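Local coordinates for protein Pcdhgc3 (Mus musculus, PDB 4ZI8) that probably mediates calcium-dependent cell adhesion and may help establish and maintain specific neuronal connections in the brain, at residues V281-A286 against T295-L300; S275-G280 against H308-Q313. All coordinates share one frame; numbering follows the deposited sequence.

Interaction 1: residues V281-A286 against T295-L300; sequences VRELFA and TIKGRL
Lys297 lays its side chain along the backbone of the short helix 281-284 and ends on a carbonyl. CG stands anti to the backbone N (chi1 178°) and the chain stays extended beyond it. Lys297 CG therefore passes Glu283 O, and Lys297 CD lies near both Arg282 O and Phe285 O. At the tip, Lys297 NZ gives Arg282 O a hydrogen bond of 2.7 Å. The ammonium group approaches that oxygen tilted from the carbonyl plane. The Glu283 side chain, bent at chi2, slants across the end of the lysine, and its OE1 makes a long salt bridge to NZ.

The polar centre is a backbone carbonyl. Leu284 O accepts a hydrogen bond from Lys297 N at 2.8 Å. Gly298 N donates to Leu284 O as well, at 2.9 Å. Both donors come from the same face of its plane, well above it. Two donors thus grip the carbonyl where the helix gives way to strand.

These segments form part of the beta hairpin of strands 285-287 and 293-296 in the third cadherin domain of the EC1-3 fragment. Ala286 and Thr295 are an antiparallel hydrogen-bonded pair joined by both backbone bonds. Ala286 CB lies 3.5 Å from Thr295 OG1, on the same sheet face. A water hydrogen-bonded to Thr295 OG1 bonds weakly to Ala286 O.

Phe285 and Ile296 form the next, non-hydrogen-bonded pair. From Ile296, CD1 reaches back to Phe285 CE1 at 3.6 Å, meeting the ring obliquely. Thr295 O sits at the ring edge, near its plane. Leu284 CG lies over one face of the Phe285 ring, offset toward the rim. Leu284 and Leu300 cross at about a right angle, with Leu284 CD1 3.9 Å from Leu300 CD2. Phe285 also packs on Phe273.

Interaction 2: residues S275-G280 against H308-Q313; sequences SHNRAG and HEIYIQ
Asn277 grips the backbone of Tyr311 with both ends of its side-chain amide. Tyr311 N donates to Asn277 OD1 at 3.0 Å, nearly straight at 172°. Asn277 ND2 donates in turn to Tyr311 O at 2.9 Å, with the acceptor close to the amide plane. The amide is buried, and its other needs are met too. ND2 also bonds to Gly274 O. A water gives a second hydrogen bond to OD1, donates to Glu309 O and accepts from Arg278 N. Another water accepts from Ser275 N and donates to Gln313 OE1.

Beside this polar grip, His276 turns the edge of its imidazole to the face of Tyr311. The stack is T-shaped, with planes at 74° and CD2 over the phenol ring centre. His276 O lies 3.0 Å from Tyr311 CD1. The loop faces the second subunit: His276 ND1 bonds to Thr90 OG1 there, and Leu91 of the second subunit packs on the side chains of His276 and Tyr311.

Strand 307-316 lies between 324-333 and 269-273 in one sheet of the cadherin beta sandwich. The loop follows strand 269-273, and the Asn277 amide ties it to strand 307-316. It then leads into helix 281-284, where Val281 meets Ile310.

In the fold
Both contacts belong to the third cadherin domain, and their centres lie about 11 Å apart. Interaction 1 joins the two strands of a hairpin at the end of one sheet, and helix 281-284 to the chain that follows strand 293-296. Lys297 and Glu283 are exposed, while Phe285, Ile296 and Leu300 are buried. Interaction 2 fixes a loop to a strand of the other sheet, mainly through an amide, waters and an aromatic pair. It also faces the second subunit, whereas no other chain of the assembly touches interaction 1. The two meet between the sheets: Phe285 CE2 is 3.5 Å from Ile310 CD1, and His308 packs against Leu284 and Leu300. Helix 281-284 directly follows the loop 275-280.

Interaction 1: residues V281-A286 against T295-L300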
loop_
_atom_site.group_PDB
_atom_site.type_symbol
_atom_site.label_atom_id
_atom_site.label_comp_id
_atom_site.label_asym_id
_atom_site.label_seq_id
_atom_site.Cartn_x
_atom_site.Cartn_y
_atom_site.Cartn_z
ATOM N N VAL B 281 -16.241 36.934 18.258
ATOM C CA VAL B 281 -15.060 37.204 17.444
ATOM C C VAL B 281 -15.462 37.216 15.957
ATOM O O VAL B 281 -14.962 38.040 15.186
ATOM C CB VAL B 281 -13.908 36.188 17.705
ATOM C CG1 VAL B 281 -14.386 34.755 17.521
ATOM C CG2 VAL B 281 -12.742 36.463 16.788
ATOM N N ARG B 282 -16.394 36.347 15.581
ATOM C CA ARG B 282 -16.851 36.215 14.202
ATOM C C ARG B 282 -17.746 37.350 13.770
ATOM O O ARG B 282 -17.958 37.565 12.572
ATOM C CB ARG B 282 -17.610 34.900 14.012
ATOM C CG ARG B 282 -16.701 33.709 13.855
ATOM C CD ARG B 282 -17.468 32.400 13.744
ATOM N NE ARG B 282 -16.545 31.284 13.542
ATOM C CZ ARG B 282 -15.872 30.666 14.514
ATOM N NH1 ARG B 282 -16.009 31.046 15.789
ATOM N NH2 ARG B 282 -15.053 29.661 14.205
ATOM N N GLU B 283 -18.305 38.060 14.747
ATOM C CA GLU B 283 -19.155 39.182 14.450
ATOM C C GLU B 283 -18.332 40.455 14.359
ATOM O O GLU B 283 -18.687 41.383 13.650
ATOM C CB GLU B 283 -20.249 39.299 15.512
ATOM C CG GLU B 283 -21.177 38.084 15.542
ATOM C CD GLU B 283 -22.091 38.029 14.331
ATOM O OE1 GLU B 283 -22.026 38.969 13.509
ATOM O OE2 GLU B 283 -22.883 37.061 14.196
ATOM N N LEU B 284 -17.219 40.500 15.067
ATOM C CA LEU B 284 -16.417 41.707 15.105
ATOM C C LEU B 284 -15.309 41.685 14.052
ATOM O O LEU B 284 -14.942 42.729 13.505
ATOM C CB LEU B 284 -15.829 41.896 16.505
ATOM C CG LEU B 284 -14.968 43.143 16.695
ATOM C CD1 LEU B 284 -15.732 44.406 16.266
ATOM C CD2 LEU B 284 -14.530 43.262 18.152
ATOM N N PHE B 285 -14.792 40.493 13.761
ATOM C CA PHE B 285 -13.719 40.342 12.791
ATOM C C PHE B 285 -14.116 39.391 11.666
ATOM O O PHE B 285 -15.066 38.618 11.794
ATOM C CB PHE B 285 -12.443 39.844 13.478
ATOM C CG PHE B 285 -11.924 40.784 14.521
ATOM C CD1 PHE B 285 -11.164 41.885 14.157
ATOM C CD2 PHE B 285 -12.219 40.582 15.862
ATOM C CE1 PHE B 285 -10.692 42.769 15.119
ATOM C CE2 PHE B 285 -11.759 41.460 16.837
ATOM C CZ PHE B 285 -10.996 42.560 16.466
ATOM N N ALA B 286 -13.385 39.472 10.556
ATOM C CA ALA B 286 -13.536 38.532 9.463
ATOM C C ALA B 286 -12.143 38.009 9.095
ATOM O O ALA B 286 -11.138 38.701 9.282
ATOM C CB ALA B 286 -14.208 39.172 8.283
ATOM N N THR B 295 -9.698 41.156 8.962
ATOM C CA THR B 295 -10.253 42.491 8.740
ATOM C C THR B 295 -11.268 42.853 9.836
ATOM O O THR B 295 -11.793 41.977 10.535
ATOM C CB THR B 295 -10.966 42.618 7.370
ATOM O OG1 THR B 295 -11.851 41.512 7.179
ATOM C CG2 THR B 295 -9.988 42.651 6.209
ATOM N N ILE B 296 -11.566 44.140 9.962
ATOM C CA ILE B 296 -12.664 44.582 10.813
ATOM C C ILE B 296 -13.961 44.234 10.146
ATOM O O ILE B 296 -14.136 44.454 8.943
ATOM C CB ILE B 296 -12.600 46.082 11.075
ATOM C CG1 ILE B 296 -11.316 46.391 11.834
ATOM C CG2 ILE B 296 -13.850 46.564 11.857
ATOM C CD1 ILE B 296 -11.283 45.753 13.230
ATOM N N LYS B 297 -14.874 43.679 10.919
ATOM C CA LYS B 297 -16.196 43.365 10.409
ATOM C C LYS B 297 -17.268 44.178 11.131
ATOM O O LYS B 297 -18.156 44.744 10.499
ATOM C CB LYS B 297 -16.467 41.865 10.563
ATOM C CG LYS B 297 -17.841 41.425 10.104
ATOM C CD LYS B 297 -18.001 39.912 10.241
ATOM C CE LYS B 297 -19.470 39.509 10.291
ATOM N NZ LYS B 297 -19.651 38.047 10.562
ATOM N N GLY B 298 -17.193 44.226 12.460
ATOM C CA GLY B 298 -18.182 44.945 13.252
ATOM C C GLY B 298 -17.702 46.345 13.580
ATOM O O GLY B 298 -16.989 46.962 12.793
ATOM N N ARG B 299 -18.104 46.876 14.731
ATOM C CA ARG B 299 -17.647 48.205 15.128
ATOM C C ARG B 299 -16.833 48.135 16.407
ATOM O O ARG B 299 -17.324 47.698 17.435
ATOM C CB ARG B 299 -18.822 49.162 15.322
ATOM C CG ARG B 299 -18.370 50.570 15.687
ATOM C CD ARG B 299 -19.546 51.484 15.995
ATOM N NE ARG B 299 -20.212 51.164 17.261
ATOM C CZ ARG B 299 -19.809 51.588 18.461
ATOM N NH1 ARG B 299 -18.722 52.342 18.575
ATOM N NH2 ARG B 299 -20.488 51.251 19.553
ATOM N N LEU B 300 -15.582 48.563 16.342
ATOM C CA LEU B 300 -14.766 48.661 17.543
ATOM C C LEU B 300 -15.295 49.773 18.430
ATOM O O LEU B 300 -15.966 50.685 17.962
ATOM C CB LEU B 300 -13.308 48.925 17.191
ATOM C CG LEU B 300 -12.605 47.878 16.316
ATOM C CD1 LEU B 300 -11.206 48.336 16.026
ATOM C CD2 LEU B 300 -12.568 46.541 17.008
HETATM O O HOH W 1 -10.557 39.325 5.994
#

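Interaction 2: residues S275-G280 against H308-Q313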
loop_
_atom_site.group_PDB
_atom_site.type_symbol
_atom_site.label_atom_id
_atom_site.label_comp_id
_atom_site.label_asym_id
_atom_site.label_seq_id
_atom_site.Cartn_x
_atom_site.Cartn_y
_atom_site.Cartn_z
ATOM N N SER B 275 -11.036 27.529 18.073
ATOM C CA SER B 275 -12.030 27.254 19.111
ATOM C C SER B 275 -11.650 28.048 20.328
ATOM O O SER B 275 -12.428 28.238 21.252
ATOM C CB SER B 275 -12.073 25.762 19.463
ATOM O OG SER B 275 -10.794 25.324 19.931
ATOM N N HIS B 276 -10.398 28.469 20.305
ATOM C CA HIS B 276 -9.799 29.250 21.347
ATOM C C HIS B 276 -10.195 30.709 21.183
ATOM O O HIS B 276 -9.343 31.552 20.971
ATOM C CB HIS B 276 -8.269 29.088 21.293
ATOM C CG HIS B 276 -7.651 28.842 22.631
ATOM N ND1 HIS B 276 -7.806 27.653 23.313
ATOM C CD2 HIS B 276 -6.902 29.643 23.425
ATOM C CE1 HIS B 276 -7.167 27.730 24.469
ATOM N NE2 HIS B 276 -6.617 28.929 24.565
ATOM N N ASN B 277 -11.486 31.002 21.272
ATOM C CA ASN B 277 -11.970 32.360 21.086
ATOM C C ASN B 277 -13.236 32.611 21.854
ATOM O O ASN B 277 -14.004 31.691 22.115
ATOM C CB ASN B 277 -12.245 32.653 19.616
ATOM C CG ASN B 277 -11.012 33.021 18.859
ATOM O OD1 ASN B 277 -10.375 34.044 19.136
ATOM N ND2 ASN B 277 -10.656 32.193 17.881
ATOM N N ARG B 278 -13.469 33.870 22.193
ATOM C CA ARG B 278 -14.725 34.280 22.799
ATOM C C ARG B 278 -15.827 34.469 21.760
ATOM O O ARG B 278 -15.574 34.861 20.621
ATOM C CB ARG B 278 -14.542 35.584 23.587
ATOM C CG ARG B 278 -13.447 35.514 24.621
ATOM C CD ARG B 278 -13.426 36.726 25.507
ATOM N NE ARG B 278 -14.718 36.920 26.153
ATOM C CZ ARG B 278 -14.984 36.645 27.428
ATOM N NH1 ARG B 278 -14.042 36.162 28.223
ATOM N NH2 ARG B 278 -16.200 36.867 27.910
ATOM N N ALA B 279 -17.055 34.204 22.168
ATOM C CA ALA B 279 -18.205 34.516 21.336
ATOM C C ALA B 279 -18.150 35.967 20.860
ATOM O O ALA B 279 -17.887 36.884 21.640
ATOM C CB ALA B 279 -19.488 34.266 22.093
ATOM N N GLY B 280 -18.386 36.180 19.578
ATOM C CA GLY B 280 -18.439 37.538 19.090
ATOM C C GLY B 280 -17.253 37.806 18.208
ATOM O O GLY B 280 -17.231 38.812 17.480
ATOM N N HIS B 308 -8.427 43.284 21.980
ATOM C CA HIS B 308 -9.035 42.020 21.571
ATOM C C HIS B 308 -7.939 40.982 21.351
ATOM O O HIS B 308 -6.917 41.293 20.732
ATOM C CB HIS B 308 -9.872 42.208 20.297
ATOM C CG HIS B 308 -10.990 43.195 20.449
ATOM N ND1 HIS B 308 -12.216 42.860 20.985
ATOM C CD2 HIS B 308 -11.058 44.516 20.146
ATOM C CE1 HIS B 308 -12.987 43.937 21.019
ATOM N NE2 HIS B 308 -12.311 44.948 20.504
ATOM N N GLU B 309 -8.129 39.778 21.896
ATOM C CA GLU B 309 -7.225 38.650 21.669
ATOM C C GLU B 309 -7.863 37.666 20.709
ATOM O O GLU B 309 -8.861 37.054 21.044
ATOM C CB GLU B 309 -6.902 37.910 22.961
ATOM C CG GLU B 309 -6.052 38.645 23.939
ATOM C CD GLU B 309 -5.334 37.697 24.901
ATOM O OE1 GLU B 309 -4.898 36.596 24.455
ATOM O OE2 GLU B 309 -5.212 38.064 26.096
ATOM N N ILE B 310 -7.293 37.497 19.537
ATOM C CA ILE B 310 -7.893 36.632 18.544
ATOM C C ILE B 310 -6.979 35.455 18.222
ATOM O O ILE B 310 -5.831 35.646 17.837
ATOM C CB ILE B 310 -8.165 37.381 17.257
ATOM C CG1 ILE B 310 -9.031 38.602 17.544
ATOM C CG2 ILE B 310 -8.807 36.458 16.226
ATOM C CD1 ILE B 310 -8.792 39.637 16.522
ATOM N N TYR B 311 -7.481 34.245 18.362
ATOM C CA TYR B 311 -6.661 33.093 18.038
ATOM C C TYR B 311 -7.047 32.584 16.659
ATOM O O TYR B 311 -8.234 32.480 16.319
ATOM C CB TYR B 311 -6.800 31.980 19.071
ATOM C CG TYR B 311 -6.193 32.291 20.407
ATOM C CD1 TYR B 311 -6.847 33.116 21.305
ATOM C CD2 TYR B 311 -4.982 31.742 20.782
ATOM C CE1 TYR B 311 -6.309 33.397 22.546
ATOM C CE2 TYR B 311 -4.434 32.013 22.023
ATOM C CZ TYR B 311 -5.103 32.844 22.899
ATOM O OH TYR B 311 -4.575 33.131 24.139
ATOM N N ILE B 312 -6.043 32.309 15.857
ATOM C CA ILE B 312 -6.295 31.874 14.502
ATOM C C ILE B 312 -5.646 30.493 14.327
ATOM O O ILE B 312 -4.585 30.215 14.881
ATOM C CB ILE B 312 -5.767 32.896 13.497
ATOM C CG1 ILE B 312 -6.593 34.199 13.616
ATOM C CG2 ILE B 312 -5.808 32.345 12.063
ATOM C CD1 ILE B 312 -6.175 35.281 12.653
ATOM N N GLN B 313 -6.309 29.630 13.578
ATOM C CA GLN B 313 -5.845 28.277 13.440
ATOM C C GLN B 313 -5.492 28.068 11.984
ATOM O O GLN B 313 -6.177 28.602 11.107
ATOM C CB GLN B 313 -6.925 27.317 13.908
ATOM C CG GLN B 313 -6.703 25.893 13.496
ATOM C CD GLN B 313 -7.885 25.023 13.854
ATOM O OE1 GLN B 313 -7.938 24.461 14.945
ATOM N NE2 GLN B 313 -8.847 24.919 12.941
HETATM O O HOH W 2 -9.063 25.714 17.224
HETATM O O HOH W 3 -11.579 35.596 21.092
#